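Local coordinates for protein endo-alpha-mannosidase (Bacteroides thetaiotaomicron, PDB 4ACY) that probably cleaves alpha-mannosidic linkages inside N-glycan chains, as an endo-acting glycoside hydrolase of family GH99, at residues Q162-N167 / A201-L206; F190-S195 / A240-F245; K205-A208 / S214-N217. All blocks are in the same frame, centred on the assembly; numbering follows the deposited sequence.

Contact 1 of 3, residues Q162-N167 / A201-L206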
loop_
_atom_site.group_PDB
_atom_site.type_symbol
_atom_site.label_atom_id
_atom_site.label_comp_id
_atom_site.label_asym_id
_atom_site.label_seq_id
_atom_site.Cartn_x
_atom_site.Cartn_y
_atom_site.Cartn_z
ATOM N N GLN A 162 17.956 13.619 1.997
ATOM C CA GLN A 162 17.591 14.955 2.478
ATOM C C GLN A 162 16.115 15.294 2.280
ATOM O O GLN A 162 15.476 15.817 3.182
ATOM C CB GLN A 162 18.483 16.050 1.860
ATOM C CG GLN A 162 18.152 17.485 2.322
ATOM C CD GLN A 162 18.215 17.668 3.848
ATOM O OE1 GLN A 162 19.116 17.151 4.524
ATOM N NE2 GLN A 162 17.255 18.404 4.388
ATOM N N THR A 163 15.560 14.993 1.110
ATOM C CA THR A 163 14.169 15.372 0.869
ATOM C C THR A 163 13.223 14.400 1.593
ATOM O O THR A 163 12.128 14.780 2.005
ATOM C CB THR A 163 13.825 15.510 -0.630
ATOM O OG1 THR A 163 14.042 14.263 -1.288
ATOM C CG2 THR A 163 14.700 16.605 -1.294
ATOM N N VAL A 164 13.665 13.162 1.781
ATOM C CA VAL A 164 12.894 12.229 2.627
ATOM C C VAL A 164 12.860 12.774 4.067
ATOM O O VAL A 164 11.801 12.811 4.686
ATOM C CB VAL A 164 13.422 10.778 2.545
ATOM C CG1 VAL A 164 12.776 9.876 3.617
ATOM C CG2 VAL A 164 13.178 10.205 1.139
ATOM N N ARG A 165 14.004 13.242 4.577
ATOM C CA ARG A 165 14.028 13.868 5.904
ATOM C C ARG A 165 13.010 14.991 5.999
ATOM O O ARG A 165 12.246 15.059 6.953
ATOM C CB ARG A 165 15.425 14.390 6.278
ATOM C CG ARG A 165 15.563 14.632 7.791
ATOM C CD ARG A 165 16.910 15.246 8.152
ATOM N NE ARG A 165 17.285 15.011 9.561
ATOM C CZ ARG A 165 16.779 15.648 10.617
ATOM N NH1 ARG A 165 15.849 16.584 10.478
ATOM N NH2 ARG A 165 17.204 15.336 11.836
ATOM N N GLU A 166 12.981 15.857 4.989
ATOM C CA GLU A 166 12.072 17.001 4.998
ATOM C C GLU A 166 10.620 16.547 5.028
ATOM O O GLU A 166 9.763 17.178 5.665
ATOM C CB GLU A 166 12.316 17.895 3.780
ATOM C CG GLU A 166 13.703 18.547 3.753
ATOM C CD GLU A 166 14.053 19.161 2.399
ATOM O OE1 GLU A 166 13.210 19.149 1.477
ATOM O OE2 GLU A 166 15.190 19.643 2.251
ATOM N N ASN A 167 10.346 15.451 4.325
ATOM C CA ASN A 167 8.994 14.884 4.313
ATOM C C ASN A 167 8.577 14.231 5.617
ATOM O O ASN A 167 7.414 14.349 6.019
ATOM C CB ASN A 167 8.812 13.921 3.145
ATOM C CG ASN A 167 8.471 14.649 1.870
ATOM O OD1 ASN A 167 7.306 14.912 1.591
ATOM N ND2 ASN A 167 9.497 15.022 1.107
ATOM N N ALA A 201 24.402 3.363 1.636
ATOM C CA ALA A 201 25.297 4.328 2.279
ATOM C C ALA A 201 24.688 5.725 2.370
ATOM O O ALA A 201 24.975 6.470 3.308
ATOM C CB ALA A 201 26.655 4.366 1.572
ATOM N N GLU A 202 23.849 6.080 1.394
ATOM C CA GLU A 202 23.114 7.337 1.421
ATOM C C GLU A 202 21.996 7.314 2.469
ATOM O O GLU A 202 21.824 8.287 3.207
ATOM C CB GLU A 202 22.559 7.687 0.035
ATOM C CG GLU A 202 23.642 7.941 -1.039
ATOM C CD GLU A 202 24.755 8.843 -0.552
ATOM O OE1 GLU A 202 24.459 9.958 -0.076
ATOM O OE2 GLU A 202 25.935 8.434 -0.644
ATOM N N TRP A 203 21.261 6.203 2.540
ATOM C CA TRP A 203 20.237 6.026 3.584
ATOM C C TRP A 203 20.859 6.124 4.984
ATOM O O TRP A 203 20.250 6.677 5.895
ATOM C CB TRP A 203 19.524 4.679 3.462
ATOM C CG TRP A 203 18.504 4.599 2.358
ATOM C CD1 TRP A 203 18.479 3.691 1.332
ATOM C CD2 TRP A 203 17.349 5.431 2.185
ATOM N NE1 TRP A 203 17.379 3.910 0.524
ATOM C CE2 TRP A 203 16.672 4.973 1.024
ATOM C CE3 TRP A 203 16.815 6.523 2.893
ATOM C CZ2 TRP A 203 15.497 5.566 0.568
ATOM C CZ3 TRP A 203 15.643 7.113 2.430
ATOM C CH2 TRP A 203 15.008 6.639 1.266
ATOM N N ALA A 204 22.064 5.576 5.141
ATOM C CA ALA A 204 22.746 5.552 6.444
ATOM C C ALA A 204 22.965 6.952 7.018
ATOM O O ALA A 204 22.961 7.133 8.238
ATOM C CB ALA A 204 24.057 4.778 6.355
ATOM N N LYS A 205 23.128 7.944 6.145
ATOM C CA LYS A 205 23.258 9.339 6.583
ATOM C C LYS A 205 22.021 9.815 7.340
ATOM O O LYS A 205 22.097 10.690 8.203
ATOM C CB LYS A 205 23.510 10.253 5.386
ATOM C CG LYS A 205 24.852 10.000 4.719
ATOM C CD LYS A 205 24.984 10.794 3.442
ATOM C CE LYS A 205 26.403 10.705 2.913
ATOM N NZ LYS A 205 26.464 11.383 1.585
ATOM N N LEU A 206 20.880 9.239 6.980
ATOM C CA LEU A 206 19.594 9.579 7.565
ATOM C C LEU A 206 19.214 8.647 8.726
ATOM O O LEU A 206 18.604 9.097 9.703
ATOM C CB LEU A 206 18.508 9.526 6.468
ATOM C CG LEU A 206 17.086 9.882 6.880
ATOM C CD1 LEU A 206 17.058 11.329 7.332
ATOM C CD2 LEU A 206 16.102 9.653 5.721
#
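V164 meets both W203 and L206 where two neighbouring outer helices of a TIM barrel, 161-175 and 200-207, come together. Each helix follows a barrel strand, 148-153 and 189-192 respectively. The short segments 162-167 and 201-206 run in roughly the same direction, at 36° to each other, and their axes approach to 10.2 Å. That spacing leaves side chains to bridge the gap.

The two methyls of V164 divide the work. CG1, placed anti to the backbone N (chi1 170°), faces L206, with V164 CG1 to L206 CD2 at 3.9 Å. The other methyl points to the indole, and V164 CG2 lies 4.0 Å from W203 CH2. It comes at the ring's edge, near its plane, so the benzo corner and not a face of the indole touches the valine. The far side of that indole is anchored by W203 NE1, bonded to S195 O. With both methyls removed, as by an alanine here, W203 CH2 and L206 CD2 would probably face a gap between the helices.

The next residue, R165, contributes its aliphatic part. Its chain is extended from CG to NE, and the stem passes L206: R165 CB is 3.6 Å and R165 CG 3.7 Å from L206 CD1. The guanidinium beyond is used elsewhere, NE bonding to I213 O and NH2 to S214 O, in the loop after helix 200-207. Thus the arginine packs with its stem and binds with its tip.

N167 closes the segment on the flank turned to W124, whose NE1 bonds to N167 OD1. Its amide ND2 donates to T163 O at 2.8 Å, and the backbone N of N167 reaches the same oxygen from the opposite face of the carbonyl plane.

Contact 2 of 3, residues F190-S195 / A240-F245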
loop_
_atom_site.group_PDB
_atom_site.type_symbol
_atom_site.label_atom_id
_atom_site.label_comp_id
_atom_site.label_asym_id
_atom_site.label_seq_id
_atom_site.Cartn_x
_atom_site.Cartn_y
_atom_site.Cartn_z
ATOM N N PHE A 190 7.006 4.155 8.777
ATOM C CA PHE A 190 7.027 4.635 7.396
ATOM C C PHE A 190 7.481 3.502 6.475
ATOM O O PHE A 190 8.543 2.888 6.713
ATOM C CB PHE A 190 8.025 5.790 7.250
ATOM C CG PHE A 190 7.623 7.052 7.964
ATOM C CD1 PHE A 190 7.925 7.232 9.316
ATOM C CD2 PHE A 190 6.974 8.071 7.281
ATOM C CE1 PHE A 190 7.562 8.426 9.979
ATOM C CE2 PHE A 190 6.598 9.252 7.933
ATOM C CZ PHE A 190 6.898 9.431 9.286
ATOM N N PHE A 191 6.700 3.249 5.418
ATOM C CA PHE A 191 7.131 2.372 4.326
ATOM C C PHE A 191 7.763 3.252 3.271
ATOM O O PHE A 191 7.317 4.380 3.040
ATOM C CB PHE A 191 5.947 1.627 3.698
ATOM C CG PHE A 191 5.298 0.618 4.610
ATOM C CD1 PHE A 191 5.754 -0.679 4.657
ATOM C CD2 PHE A 191 4.215 0.982 5.417
ATOM C CE1 PHE A 191 5.144 -1.647 5.491
ATOM C CE2 PHE A 191 3.601 0.045 6.257
ATOM C CZ PHE A 191 4.074 -1.266 6.313
ATOM N N ILE A 192 8.826 2.756 2.649
ATOM C CA ILE A 192 9.510 3.530 1.624
ATOM C C ILE A 192 9.570 2.708 0.339
ATOM O O ILE A 192 10.355 1.768 0.212
ATOM C CB ILE A 192 10.923 3.984 2.049
ATOM C CG1 ILE A 192 10.900 4.721 3.394
ATOM C CG2 ILE A 192 11.514 4.888 0.958
ATOM C CD1 ILE A 192 12.317 5.028 3.964
ATOM N N TYR A 193 8.714 3.069 -0.609
ATOM C CA TYR A 193 8.585 2.324 -1.860
ATOM C C TYR A 193 9.820 2.503 -2.748
ATOM O O TYR A 193 10.360 3.614 -2.867
ATOM C CB TYR A 193 7.294 2.738 -2.571
ATOM C CG TYR A 193 7.055 2.025 -3.888
ATOM C CD1 TYR A 193 6.339 0.831 -3.940
ATOM C CD2 TYR A 193 7.504 2.572 -5.083
ATOM C CE1 TYR A 193 6.105 0.174 -5.178
ATOM C CE2 TYR A 193 7.277 1.935 -6.302
ATOM C CZ TYR A 193 6.579 0.744 -6.342
ATOM O OH TYR A 193 6.352 0.114 -7.566
ATOM N N ASP A 194 10.282 1.393 -3.333
ATOM C CA ASP A 194 11.467 1.390 -4.199
ATOM C C ASP A 194 12.645 2.081 -3.490
ATOM O O ASP A 194 13.430 2.804 -4.103
ATOM C CB ASP A 194 11.163 2.069 -5.556
ATOM C CG ASP A 194 10.512 1.119 -6.571
ATOM O OD1 ASP A 194 10.214 -0.042 -6.224
ATOM O OD2 ASP A 194 10.281 1.551 -7.721
ATOM N N SER A 195 12.771 1.856 -2.185
ATOM C CA SER A 195 13.840 2.515 -1.437
ATOM C C SER A 195 15.218 2.127 -1.959
ATOM O O SER A 195 16.176 2.896 -1.824
ATOM C CB SER A 195 13.745 2.190 0.047
ATOM O OG SER A 195 13.668 0.801 0.254
ATOM N N ALA A 240 21.736 0.099 5.348
ATOM C CA ALA A 240 20.957 1.328 5.265
ATOM C C ALA A 240 20.484 1.800 6.642
ATOM O O ALA A 240 19.986 2.919 6.772
ATOM C CB ALA A 240 19.755 1.122 4.339
ATOM N N CYS A 241 20.628 0.941 7.650
ATOM C CA CYS A 241 20.186 1.217 9.026
ATOM C C CYS A 241 18.670 1.383 9.143
ATOM O O CYS A 241 18.169 2.072 10.034
ATOM C CB CYS A 241 20.917 2.429 9.625
ATOM S SG CYS A 241 22.687 2.108 9.826
HETATM N N MSE A 242 17.942 0.731 8.241
HETATM C CA MSE A 242 16.495 0.697 8.340
HETATM C C MSE A 242 16.063 -0.261 9.424
HETATM O O MSE A 242 16.821 -1.142 9.832
HETATM C CB MSE A 242 15.892 0.285 7.008
HETATM C CG MSE A 242 16.276 1.225 5.953
HETATM SE SE MSE A 242 15.871 0.482 4.221
HETATM C CE MSE A 242 14.983 2.091 3.774
ATOM N N ASP A 243 14.823 -0.101 9.872
ATOM C CA ASP A 243 14.282 -0.918 10.952
ATOM C C ASP A 243 13.637 -2.199 10.480
ATOM O O ASP A 243 13.369 -3.102 11.282
ATOM C CB ASP A 243 13.281 -0.085 11.740
ATOM C CG ASP A 243 13.916 1.154 12.287
ATOM O OD1 ASP A 243 14.574 1.048 13.348
ATOM O OD2 ASP A 243 13.807 2.218 11.646
ATOM N N GLY A 244 13.367 -2.275 9.183
ATOM C CA GLY A 244 12.745 -3.460 8.645
ATOM C C GLY A 244 12.540 -3.395 7.151
ATOM O O GLY A 244 13.065 -2.505 6.471
ATOM N N PHE A 245 11.762 -4.349 6.657
ATOM C CA PHE A 245 11.555 -4.481 5.208
ATOM C C PHE A 245 10.183 -5.029 4.861
ATOM O O PHE A 245 9.600 -5.798 5.624
ATOM C CB PHE A 245 12.645 -5.367 4.572
ATOM C CG PHE A 245 12.793 -6.712 5.209
ATOM C CD1 PHE A 245 13.575 -6.870 6.353
ATOM C CD2 PHE A 245 12.194 -7.841 4.646
ATOM C CE1 PHE A 245 13.726 -8.137 6.949
ATOM C CE2 PHE A 245 12.351 -9.107 5.229
ATOM C CZ PHE A 245 13.119 -9.249 6.379
#
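D243 OD2 is gripped by the R216 guanidinium in a salt bridge and by the backbone N of F224, while the preceding residue, M242, sends its side chain across to I192 and S195. These two segments belong to a TIM barrel: 190-195 carries the end of strand 189-192 and the turn after it, and 240-245 leads from helix 235-239 into strand 244-246. In the barrel, strand 223-227 stands between the two strands, so the contact spans it.

M242 is a selenomethionine, introduced in making this derivative. Its chain bends at chi3 (130°), which turns the terminal methyl toward its two partners. M242 CE lies 4.0 Å from I192 CD1 and 3.9 Å from S195 CB. I192 meets it with the far end of its longer branch, the two side chains crossing at an oblique angle. I192 also touches W203 and F207, which places the pair in the layer between the barrel wall and helix 200-207.

S195 ends a type II beta turn that starts at I192, and its closing bond, S195 N to I192 O, is weak. M242 CE lies against both S195 CB and S195 OG, the latter at 4.0 Å, while that hydroxyl bonds to L227 N on the strand between. In 240-245, C241 leaves helix 235-239 in a Schellman motif, and M242 O accepts from K275 NZ.

With its polar groups engaged elsewhere, the contact rests on dispersion around a single methyl, which has no preferred bond direction, so its hold depends on close fit.

Contact 3 of 3, residues K205-A208 / S214-N217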
loop_
_atom_site.group_PDB
_atom_site.type_symbol
_atom_site.label_atom_id
_atom_site.label_comp_id
_atom_site.label_asym_id
_atom_site.label_seq_id
_atom_site.Cartn_x
_atom_site.Cartn_y
_atom_site.Cartn_z
ATOM N N LYS A 205 23.128 7.944 6.145
ATOM C CA LYS A 205 23.258 9.339 6.583
ATOM C C LYS A 205 22.021 9.815 7.340
ATOM O O LYS A 205 22.097 10.690 8.203
ATOM C CB LYS A 205 23.510 10.253 5.386
ATOM C CG LYS A 205 24.852 10.000 4.719
ATOM C CD LYS A 205 24.984 10.794 3.442
ATOM C CE LYS A 205 26.403 10.705 2.913
ATOM N NZ LYS A 205 26.464 11.383 1.585
ATOM N N LEU A 206 20.880 9.239 6.980
ATOM C CA LEU A 206 19.594 9.579 7.565
ATOM C C LEU A 206 19.214 8.647 8.726
ATOM O O LEU A 206 18.604 9.097 9.703
ATOM C CB LEU A 206 18.508 9.526 6.468
ATOM C CG LEU A 206 17.086 9.882 6.880
ATOM C CD1 LEU A 206 17.058 11.329 7.332
ATOM C CD2 LEU A 206 16.102 9.653 5.721
ATOM N N PHE A 207 19.587 7.368 8.629
ATOM C CA PHE A 207 19.075 6.347 9.552
ATOM C C PHE A 207 20.095 5.753 10.540
ATOM O O PHE A 207 19.703 5.074 11.485
ATOM C CB PHE A 207 18.390 5.204 8.783
ATOM C CG PHE A 207 17.167 5.619 8.007
ATOM C CD1 PHE A 207 16.243 6.517 8.539
ATOM C CD2 PHE A 207 16.923 5.071 6.743
ATOM C CE1 PHE A 207 15.100 6.881 7.819
ATOM C CE2 PHE A 207 15.779 5.432 6.021
ATOM C CZ PHE A 207 14.877 6.342 6.556
ATOM N N ALA A 208 21.392 5.958 10.307
ATOM C CA ALA A 208 22.404 5.563 11.302
ATOM C C ALA A 208 22.393 6.557 12.457
ATOM O O ALA A 208 22.160 7.750 12.258
ATOM C CB ALA A 208 23.795 5.485 10.675
ATOM N N SER A 214 21.025 12.539 10.567
ATOM C CA SER A 214 20.251 11.497 11.248
ATOM C C SER A 214 18.962 12.011 11.862
ATOM O O SER A 214 18.907 13.124 12.401
ATOM C CB SER A 214 21.077 10.797 12.328
ATOM O OG SER A 214 20.336 9.733 12.908
ATOM N N VAL A 215 17.917 11.198 11.767
ATOM C CA VAL A 215 16.678 11.456 12.509
ATOM C C VAL A 215 16.629 10.628 13.802
ATOM O O VAL A 215 15.671 10.718 14.578
ATOM C CB VAL A 215 15.407 11.137 11.665
ATOM C CG1 VAL A 215 15.231 12.170 10.570
ATOM C CG2 VAL A 215 15.469 9.737 11.089
ATOM N N ARG A 216 17.648 9.809 14.020
ATOM C CA ARG A 216 17.635 8.912 15.161
ATOM C C ARG A 216 17.740 9.729 16.438
ATOM O O ARG A 216 18.577 10.636 16.553
ATOM C CB ARG A 216 18.760 7.885 15.094
ATOM C CG ARG A 216 18.690 6.891 13.917
ATOM C CD ARG A 216 17.330 6.219 13.835
ATOM N NE ARG A 216 17.297 5.216 12.765
ATOM C CZ ARG A 216 16.219 4.505 12.438
ATOM N NH1 ARG A 216 15.085 4.662 13.102
ATOM N NH2 ARG A 216 16.288 3.621 11.449
ATOM N N ASN A 217 16.840 9.420 17.363
ATOM C CA ASN A 217 16.776 10.076 18.667
ATOM C C ASN A 217 16.433 11.556 18.598
ATOM O O ASN A 217 16.710 12.321 19.527
ATOM C CB ASN A 217 18.037 9.771 19.478
ATOM C CG ASN A 217 18.176 8.295 19.748
ATOM O OD1 ASN A 217 17.200 7.620 20.107
ATOM N ND2 ASN A 217 19.378 7.775 19.568
#
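R216 NE donates to F207 O at 2.7 Å, S214 OG donates to A208 O at 2.8 Å, and V215 N donates to L206 O at 3.0 Å. The loop after helix 200-207 of the TIM barrel thus folds back on the helix's C-terminal end and supplies one donor to each of three successive carbonyls. Carbonyls at a helix's C-terminal end have no N-H donors further along the helix, and their partial negative charge probably suits the arginine.

The three bonds differ in kind. L206 O is met in its carbonyl plane by V215 N, and S214 CA adds a CH...O contact to that oxygen at 3.3 Å. F207 O sits at the edge of the R216 guanidinium, in its plane, and the N-H points almost straight at it (169°). R216 NE itself is tilted 21° from the carbonyl plane of F207.

S214 OG, swung anti to the backbone N, does double duty: besides donating to A208 O it accepts from R216 N at 2.9 Å, an ST turn that sets the start of R216. From there the arginine bends at chi2, bringing its guanidinium beside F207. One guanidinium face lies against F207 CD1, though the ring and guanidinium planes are 48° apart.

Around these bonds lies an apolar shell. V215 CG1 rests 3.8 Å from L206 CD1, and V215 CG2 lies at the edge of the F207 ring, 4.2 Å from F207 CD1. The phenyl ring is stacked on F224 of strand 223-227.

Further out, other groups fix the guanidinium's rotation. R216 NH2 forms a salt bridge with D243 OD2 and donates to C241 O, while D221 is split between two partners: OD1 forms a salt bridge with R216 NH1 and OD2 accepts from N217 N.

Helix 200-207 is common to contacts 1 and 3, which share K205 and L206; contact 2 lies inward of it, nearer the centre of the chain. Contacts 1 and 2 are buried and apolar across their segments, one joining helix to helix, the other barrel strand to the approach of another strand. Contact 3, partly buried at the helix end, relies instead on directional bonds to backbone carbonyls. The three are stitched by polar groups: W203 NE1 of contact 1 reaches S195 O of contact 2, R165 of contact 1 bonds to S214 O of contact 3, and R216 ties contact 3 to 240-245. Directional polar bonds between paired segments are thus confined to contact 3, the farthest from the chain centre.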